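Local coordinates for transketolase (Campylobacter jejuni, PDB 3L84), which belongs to the transketolase family of thiamine diphosphate-dependent enzymes and is present as a dimer of two identical subunits, at residues A[195-198]-A[199-202]; A[261-264]-A[265-269]; A[413-416]-A[417-420]. All blocks are in the same frame, centred on the assembly; numbering follows the deposited sequence.

Contact 1 of 3, residues A[195-198]-A[199-202]; sequences NENV and KMRF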
loop_
_atom_site.group_PDB
_atom_site.type_symbol
_atom_site.label_atom_id
_atom_site.label_comp_id
_atom_site.label_asym_id
_atom_site.label_seq_id
_atom_site.Cartn_x
_atom_site.Cartn_y
_atom_site.Cartn_z
ATOM N N ASN A 195 -1.404 -18.556 -13.909
ATOM C CA ASN A 195 -0.836 -19.553 -14.836
ATOM C C ASN A 195 0.448 -19.055 -15.512
ATOM O O ASN A 195 0.771 -19.504 -16.617
ATOM C CB ASN A 195 -1.874 -20.013 -15.872
ATOM C CG ASN A 195 -2.140 -19.001 -16.942
ATOM O OD1 ASN A 195 -1.879 -17.814 -16.782
ATOM N ND2 ASN A 195 -2.685 -19.464 -18.076
ATOM N N GLU A 196 1.207 -18.206 -14.852
ATOM C CA GLU A 196 2.498 -17.726 -15.365
ATOM C C GLU A 196 3.459 -18.875 -15.594
ATOM O O GLU A 196 3.423 -19.883 -14.877
ATOM C CB GLU A 196 3.200 -16.778 -14.380
ATOM C CG GLU A 196 2.423 -15.546 -14.104
ATOM C CD GLU A 196 3.141 -14.563 -13.201
ATOM O OE1 GLU A 196 4.212 -14.871 -12.653
ATOM O OE2 GLU A 196 2.568 -13.455 -13.014
ATOM N N ASN A 197 4.341 -18.690 -16.574
ATOM C CA ASN A 197 5.526 -19.519 -16.713
ATOM C C ASN A 197 6.543 -18.972 -15.709
ATOM O O ASN A 197 7.234 -17.979 -15.958
ATOM C CB ASN A 197 6.029 -19.486 -18.151
ATOM C CG ASN A 197 7.202 -20.409 -18.365
ATOM O OD1 ASN A 197 7.981 -20.662 -17.443
ATOM N ND2 ASN A 197 7.327 -20.915 -19.579
ATOM N N VAL A 198 6.581 -19.592 -14.530
ATOM C CA VAL A 198 7.375 -19.091 -13.417
ATOM C C VAL A 198 8.877 -19.151 -13.739
ATOM O O VAL A 198 9.611 -18.212 -13.423
ATOM C CB VAL A 198 7.031 -19.843 -12.104
ATOM C CG1 VAL A 198 8.012 -19.452 -10.948
ATOM C CG2 VAL A 198 5.561 -19.551 -11.717
ATOM N N LYS A 199 9.320 -20.219 -14.417
ATOM C CA LYS A 199 10.716 -20.296 -14.819
ATOM C C LYS A 199 11.099 -19.109 -15.715
ATOM O O LYS A 199 12.097 -18.433 -15.476
ATOM C CB LYS A 199 10.974 -21.628 -15.509
ATOM C CG LYS A 199 12.382 -21.833 -16.035
ATOM C CD LYS A 199 12.571 -23.309 -16.436
ATOM C CE LYS A 199 14.014 -23.633 -16.694
ATOM N NZ LYS A 199 14.463 -23.088 -17.981
HETATM N N MSE A 200 10.277 -18.833 -16.725
HETATM C CA MSE A 200 10.547 -17.710 -17.601
HETATM C C MSE A 200 10.521 -16.352 -16.910
HETATM O O MSE A 200 11.360 -15.471 -17.193
HETATM C CB MSE A 200 9.561 -17.704 -18.768
HETATM C CG MSE A 200 9.901 -16.755 -19.882
HETATM SE SE MSE A 200 8.732 -16.869 -21.399
HETATM C CE MSE A 200 8.114 -18.572 -21.323
ATOM N N ARG A 201 9.568 -16.170 -15.991
ATOM C CA ARG A 201 9.471 -14.951 -15.217
ATOM C C ARG A 201 10.763 -14.684 -14.482
ATOM O O ARG A 201 11.291 -13.566 -14.523
ATOM C CB ARG A 201 8.332 -15.106 -14.215
ATOM C CG ARG A 201 8.357 -14.181 -13.011
ATOM C CD ARG A 201 7.321 -14.594 -12.007
ATOM N NE ARG A 201 7.474 -13.852 -10.768
ATOM C CZ ARG A 201 6.558 -13.796 -9.811
ATOM N NH1 ARG A 201 5.366 -14.388 -9.962
ATOM N NH2 ARG A 201 6.829 -13.157 -8.669
ATOM N N PHE A 202 11.268 -15.709 -13.791
ATOM C CA PHE A 202 12.475 -15.501 -12.990
ATOM C C PHE A 202 13.751 -15.429 -13.822
ATOM O O PHE A 202 14.675 -14.685 -13.489
ATOM C CB PHE A 202 12.578 -16.562 -11.895
ATOM C CG PHE A 202 11.744 -16.232 -10.673
ATOM C CD1 PHE A 202 10.400 -16.517 -10.640
ATOM C CD2 PHE A 202 12.326 -15.668 -9.566
ATOM C CE1 PHE A 202 9.631 -16.205 -9.527
ATOM C CE2 PHE A 202 11.574 -15.356 -8.459
ATOM C CZ PHE A 202 10.209 -15.636 -8.449
#

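Contact 2 of 3, residues A[261-264]-A[265-269]; sequences GEEV and IKKAK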
loop_
_atom_site.group_PDB
_atom_site.type_symbol
_atom_site.label_atom_id
_atom_site.label_comp_id
_atom_site.label_asym_id
_atom_site.label_seq_id
_atom_site.Cartn_x
_atom_site.Cartn_y
_atom_site.Cartn_z
ATOM N N GLY A 261 -7.200 -32.553 12.335
ATOM C CA GLY A 261 -8.137 -33.450 13.045
ATOM C C GLY A 261 -7.412 -34.606 13.699
ATOM O O GLY A 261 -6.410 -35.100 13.188
ATOM N N GLU A 262 -7.933 -35.044 14.845
ATOM C CA GLU A 262 -7.306 -36.088 15.658
ATOM C C GLU A 262 -7.157 -37.418 14.904
ATOM O O GLU A 262 -6.098 -38.068 14.944
ATOM C CB GLU A 262 -8.095 -36.289 16.945
ATOM C CG GLU A 262 -8.023 -35.082 17.870
ATOM C CD GLU A 262 -8.746 -35.272 19.190
ATOM O OE1 GLU A 262 -9.229 -36.401 19.487
ATOM O OE2 GLU A 262 -8.850 -34.269 19.936
ATOM N N GLU A 263 -8.200 -37.809 14.185
ATOM C CA GLU A 263 -8.173 -39.096 13.482
ATOM C C GLU A 263 -7.199 -39.074 12.302
ATOM O O GLU A 263 -6.483 -40.053 12.067
ATOM C CB GLU A 263 -9.584 -39.506 13.065
ATOM C CG GLU A 263 -10.456 -39.888 14.268
ATOM C CD GLU A 263 -9.817 -40.972 15.176
ATOM O OE1 GLU A 263 -9.217 -41.953 14.655
ATOM O OE2 GLU A 263 -9.910 -40.827 16.420
ATOM N N VAL A 264 -7.129 -37.948 11.593
ATOM C CA VAL A 264 -6.200 -37.807 10.475
ATOM C C VAL A 264 -4.779 -37.920 10.990
ATOM O O VAL A 264 -3.942 -38.577 10.381
ATOM C CB VAL A 264 -6.415 -36.476 9.732
ATOM C CG1 VAL A 264 -5.225 -36.151 8.813
ATOM C CG2 VAL A 264 -7.741 -36.532 8.935
ATOM N N ILE A 265 -4.507 -37.258 12.116
ATOM C CA ILE A 265 -3.158 -37.312 12.688
ATOM C C ILE A 265 -2.797 -38.725 13.158
ATOM O O ILE A 265 -1.683 -39.181 12.913
ATOM C CB ILE A 265 -3.001 -36.296 13.837
ATOM C CG1 ILE A 265 -3.079 -34.869 13.276
ATOM C CG2 ILE A 265 -1.653 -36.512 14.591
ATOM C CD1 ILE A 265 -3.223 -33.779 14.373
ATOM N N LYS A 266 -3.746 -39.428 13.771
ATOM C CA LYS A 266 -3.494 -40.823 14.201
ATOM C C LYS A 266 -3.100 -41.686 13.023
ATOM O O LYS A 266 -2.106 -42.434 13.085
ATOM C CB LYS A 266 -4.706 -41.431 14.901
ATOM C CG LYS A 266 -4.902 -40.889 16.308
ATOM C CD LYS A 266 -6.131 -41.515 16.945
ATOM C CE LYS A 266 -6.445 -40.903 18.301
ATOM N NZ LYS A 266 -7.452 -41.734 19.063
ATOM N N LYS A 267 -3.871 -41.587 11.954
ATOM C CA LYS A 267 -3.599 -42.342 10.745
ATOM C C LYS A 267 -2.249 -41.983 10.125
ATOM O O LYS A 267 -1.522 -42.864 9.662
ATOM C CB LYS A 267 -4.736 -42.208 9.731
ATOM C CG LYS A 267 -6.019 -42.874 10.178
ATOM C CD LYS A 267 -7.123 -42.638 9.188
ATOM C CE LYS A 267 -8.438 -43.263 9.655
ATOM N NZ LYS A 267 -9.082 -42.455 10.734
ATOM N N ALA A 268 -1.927 -40.688 10.082
ATOM C CA ALA A 268 -0.658 -40.222 9.531
ATOM C C ALA A 268 0.523 -40.768 10.321
ATOM O O ALA A 268 1.506 -41.233 9.747
ATOM C CB ALA A 268 -0.654 -38.687 9.503
ATOM N N LYS A 269 0.409 -40.759 11.646
ATOM C CA LYS A 269 1.463 -41.311 12.509
ATOM C C LYS A 269 1.611 -42.810 12.259
ATOM O O LYS A 269 2.723 -43.303 12.100
ATOM C CB LYS A 269 1.136 -41.017 13.967
ATOM C CG LYS A 269 1.397 -39.560 14.350
ATOM C CD LYS A 269 1.033 -39.202 15.783
ATOM C CE LYS A 269 1.361 -37.769 16.101
ATOM N NZ LYS A 269 0.750 -37.346 17.396
#

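Contact 3 of 3, residues A[413-416]-A[417-420]; sequences TFFI and FSEY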
loop_
_atom_site.group_PDB
_atom_site.type_symbol
_atom_site.label_atom_id
_atom_site.label_comp_id
_atom_site.label_asym_id
_atom_site.label_seq_id
_atom_site.Cartn_x
_atom_site.Cartn_y
_atom_site.Cartn_z
ATOM N N THR A 413 10.629 8.598 -0.204
ATOM C CA THR A 413 9.718 8.856 -1.315
ATOM C C THR A 413 8.882 10.092 -0.984
ATOM O O THR A 413 9.058 10.722 0.084
ATOM C CB THR A 413 8.821 7.615 -1.626
ATOM O OG1 THR A 413 8.020 7.877 -2.788
ATOM C CG2 THR A 413 7.912 7.217 -0.447
ATOM N N PHE A 414 8.007 10.474 -1.883
ATOM C CA PHE A 414 7.035 11.507 -1.550
ATOM C C PHE A 414 6.074 10.978 -0.510
ATOM O O PHE A 414 5.689 9.783 -0.506
ATOM C CB PHE A 414 6.180 11.874 -2.775
ATOM C CG PHE A 414 6.902 12.603 -3.902
ATOM C CD1 PHE A 414 7.965 13.445 -3.674
ATOM C CD2 PHE A 414 6.452 12.457 -5.224
ATOM C CE1 PHE A 414 8.593 14.116 -4.723
ATOM C CE2 PHE A 414 7.087 13.149 -6.256
ATOM C CZ PHE A 414 8.126 13.975 -5.997
ATOM N N PHE A 415 5.583 11.863 0.354
ATOM C CA PHE A 415 4.664 11.442 1.408
ATOM C C PHE A 415 3.406 10.797 0.831
ATOM O O PHE A 415 2.869 9.860 1.422
ATOM C CB PHE A 415 4.323 12.662 2.286
ATOM C CG PHE A 415 3.635 12.363 3.608
ATOM C CD1 PHE A 415 3.874 11.194 4.320
ATOM C CD2 PHE A 415 2.803 13.321 4.170
ATOM C CE1 PHE A 415 3.284 10.993 5.569
ATOM C CE2 PHE A 415 2.235 13.122 5.413
ATOM C CZ PHE A 415 2.464 11.970 6.078
ATOM N N ILE A 416 2.905 11.239 -0.326
ATOM C CA ILE A 416 1.718 10.595 -0.848
ATOM C C ILE A 416 1.979 9.114 -1.163
ATOM O O ILE A 416 1.087 8.261 -1.006
ATOM C CB ILE A 416 1.206 11.336 -2.099
ATOM C CG1 ILE A 416 -0.124 10.763 -2.573
ATOM C CG2 ILE A 416 2.211 11.338 -3.229
ATOM C CD1 ILE A 416 -1.227 10.751 -1.488
ATOM N N PHE A 417 3.189 8.745 -1.548
ATOM C CA PHE A 417 3.553 7.379 -1.890
ATOM C C PHE A 417 4.015 6.568 -0.709
ATOM O O PHE A 417 4.335 5.374 -0.855
ATOM C CB PHE A 417 4.527 7.331 -3.094
ATOM C CG PHE A 417 4.024 8.040 -4.262
ATOM C CD1 PHE A 417 2.654 7.990 -4.586
ATOM C CD2 PHE A 417 4.863 8.829 -5.016
ATOM C CE1 PHE A 417 2.127 8.699 -5.679
ATOM C CE2 PHE A 417 4.320 9.552 -6.118
ATOM C CZ PHE A 417 2.984 9.490 -6.402
ATOM N N SER A 418 3.971 7.149 0.491
ATOM C CA SER A 418 4.056 6.349 1.711
ATOM C C SER A 418 2.995 5.247 1.685
ATOM O O SER A 418 3.189 4.171 2.250
ATOM C CB SER A 418 3.883 7.190 2.975
ATOM O OG SER A 418 2.590 7.740 3.079
ATOM N N GLU A 419 1.879 5.515 1.022
ATOM C CA GLU A 419 0.790 4.521 0.993
ATOM C C GLU A 419 1.197 3.271 0.247
ATOM O O GLU A 419 0.657 2.192 0.527
ATOM C CB GLU A 419 -0.486 5.108 0.422
ATOM C CG GLU A 419 -0.969 6.285 1.236
ATOM C CD GLU A 419 -2.408 6.675 1.043
ATOM O OE1 GLU A 419 -2.945 6.494 -0.077
ATOM O OE2 GLU A 419 -3.007 7.166 2.010
ATOM N N TYR A 420 2.111 3.369 -0.709
ATOM C CA TYR A 420 2.597 2.177 -1.420
ATOM C C TYR A 420 3.440 1.310 -0.527
ATOM O O TYR A 420 3.514 0.093 -0.807
ATOM C CB TYR A 420 3.414 2.568 -2.661
ATOM C CG TYR A 420 2.643 2.936 -3.912
ATOM C CD1 TYR A 420 1.852 4.053 -3.990
ATOM C CD2 TYR A 420 2.797 2.176 -5.078
ATOM C CE1 TYR A 420 1.195 4.400 -5.161
ATOM C CE2 TYR A 420 2.140 2.509 -6.266
ATOM C CZ TYR A 420 1.351 3.631 -6.311
ATOM O OH TYR A 420 0.696 3.971 -7.505
HETATM O O HOH W 1 -1.361 6.930 -2.343
#

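Contact 1 of 3, residues A[195-198]-A[199-202]
E196 and R201 meet at the start of helix 198-204, where N197 is the N-cap. The buried side holds the salt bridge, in which E196 OE1 lies 3.0 Å from R201 NH1. The bond reaches the syn side of the carboxylate oxygen, 26° out of the carboxylate plane. The planes of the two groups stand 64° apart, and of the carboxylate only OE1 meets the guanidinium, through NH1. R201 reaches it with a chain extended from CG to NE, and its CD also comes within 3.2 Å of E196 OE1. The second oxygen, OE2, is held by Y161 and, from the second subunit, by S165 and Q205. R201 NH1 is shared with L155 O.

N197 caps the helix through its side chain. CG lies anti to the backbone N (chi1 -176°), which brings OD1 over the first turn, 3.0 Å from M200 N. The bond is nearly straight at the hydrogen, but the N-H comes from above the amide plane. Next along the helix, R201 N bonds to N197 O and F202 N to V198 O, both at 3.0 Å. The V198 and F202 side chains run side by side, with V198 CG1 3.8 Å from F202 CD1. V198 O lies at the edge of that ring, in its plane.

The solvent side is looser. There K199 is exposed and touches N197 OD1 by its CB at 3.7 Å. At the subunit interface M200, a selenomethionine, crosses N197 at about a right angle and packs on M200 of the second subunit.

V198 and F202 form the inner side, against strand 234-239 of the parallel sheet. F202 also touches V209 of strand 208-213, as does K199, whose NZ goes out to E203.

Contact 2 of 3, residues A[261-264]-A[265-269]
G261 O accepts from I265 N at 3.1 Å and E262 O from K266 N at 3.0 Å, opening the alpha-helix 262-272. G261 is its N-cap, and its positive phi suits glycine. The next two rungs follow, K267 N to E263 O and A268 N to V264 O, the latter at 2.9 Å.

On the exposed side E263 forms a loose salt-bridge network with two lysines. E263 OE2 is 3.7 Å from K266 NZ, and E263 OE1 is 4.0 Å from K267 NZ. Both pairs are long. E263 is bent at chi2 (-54°), which folds its carboxylate back between the two amines. K266 comes in extended, whereas K267 bends at chi4 (76°), which turns NZ back toward E263.

On the buried side I265 lies on D19 and Q22 of helix 3-24, and A268 on F15 of the same helix. This joins the N-terminal part of helix 262-272 to helix 3-24 within the thiamine diphosphate binding domain. Q22 also bonds to G261 N. V264, less deeply placed, touches A246 of a loop. I265 CG1 passes 3.3 Å from G261 O, and A268 CB lies 3.4 Å from V264 O.

Contact 3 of 3, residues A[413-416]-A[417-420]
In the beta-alpha-beta unit of strand 408-414, helix 418-431 and strand 436-440, F414 and F417 meet at the turn from the first strand to the helix. The two strands are neighbours in the parallel sheet of the pyrimidine binding domain. F417 N bonds to F414 O at 2.9 Å, from above the carbonyl plane. S418 N reaches the same oxygen weakly.

F415 O takes two bonds from S418. S418 OG donates at 2.7 Å, in the carbonyl plane, while S418 N donates at 3.1 Å from above that plane. The chi1 of 66° places OG between its own N and carbonyl carbon, the crowded position, and from there it folds back over the turn.

Three side chains meet the F417 ring. I416 CG2 sits over one of its faces, 3.6 Å from the ring centroid and 11° off the normal, a CH-pi contact. At the edge lies T413 OG1, in the ring plane, and it also touches F417 CB at 3.5 Å. T413 and F417 cross at about a right angle. F414 runs alongside F417, pointing the same way, and its CD2 is 3.7 Å from F417 CE2.

H453 meets the F417 ring edge-to-face, and S418 packs on F439 and on F462 of helix 458-464. The second subunit is close too: its P115 touches F417 and Y420, and its R426 touches I416 and E419.

E419 OE2 is bound to Q458 and to K422 of the second subunit. The other oxygen faces the turn. A water donates to both I416 O, at 3.1 Å, and E419 OE1, at 2.8 Å.

All three contacts are local and follow one another along the chain, so none nests or crosses. None closes a long loop, since the two segments of each are continuous. From the N terminus, contact 1 leads from the loop after strand 188-189 into helix 198-204. Contact 2 starts helix 262-272 in the same thiamine diphosphate binding domain. The centres of contacts 1 and 2 lie about 36 Å apart. Contact 3 joins strand 408-414 to helix 418-431 in the pyrimidine binding domain. It lies on the opposite side of the chain's centre from contact 2, the centres about 49 Å apart. Contacts 1 and 3 both touch the second subunit; their nearest atoms are about 16 Å apart.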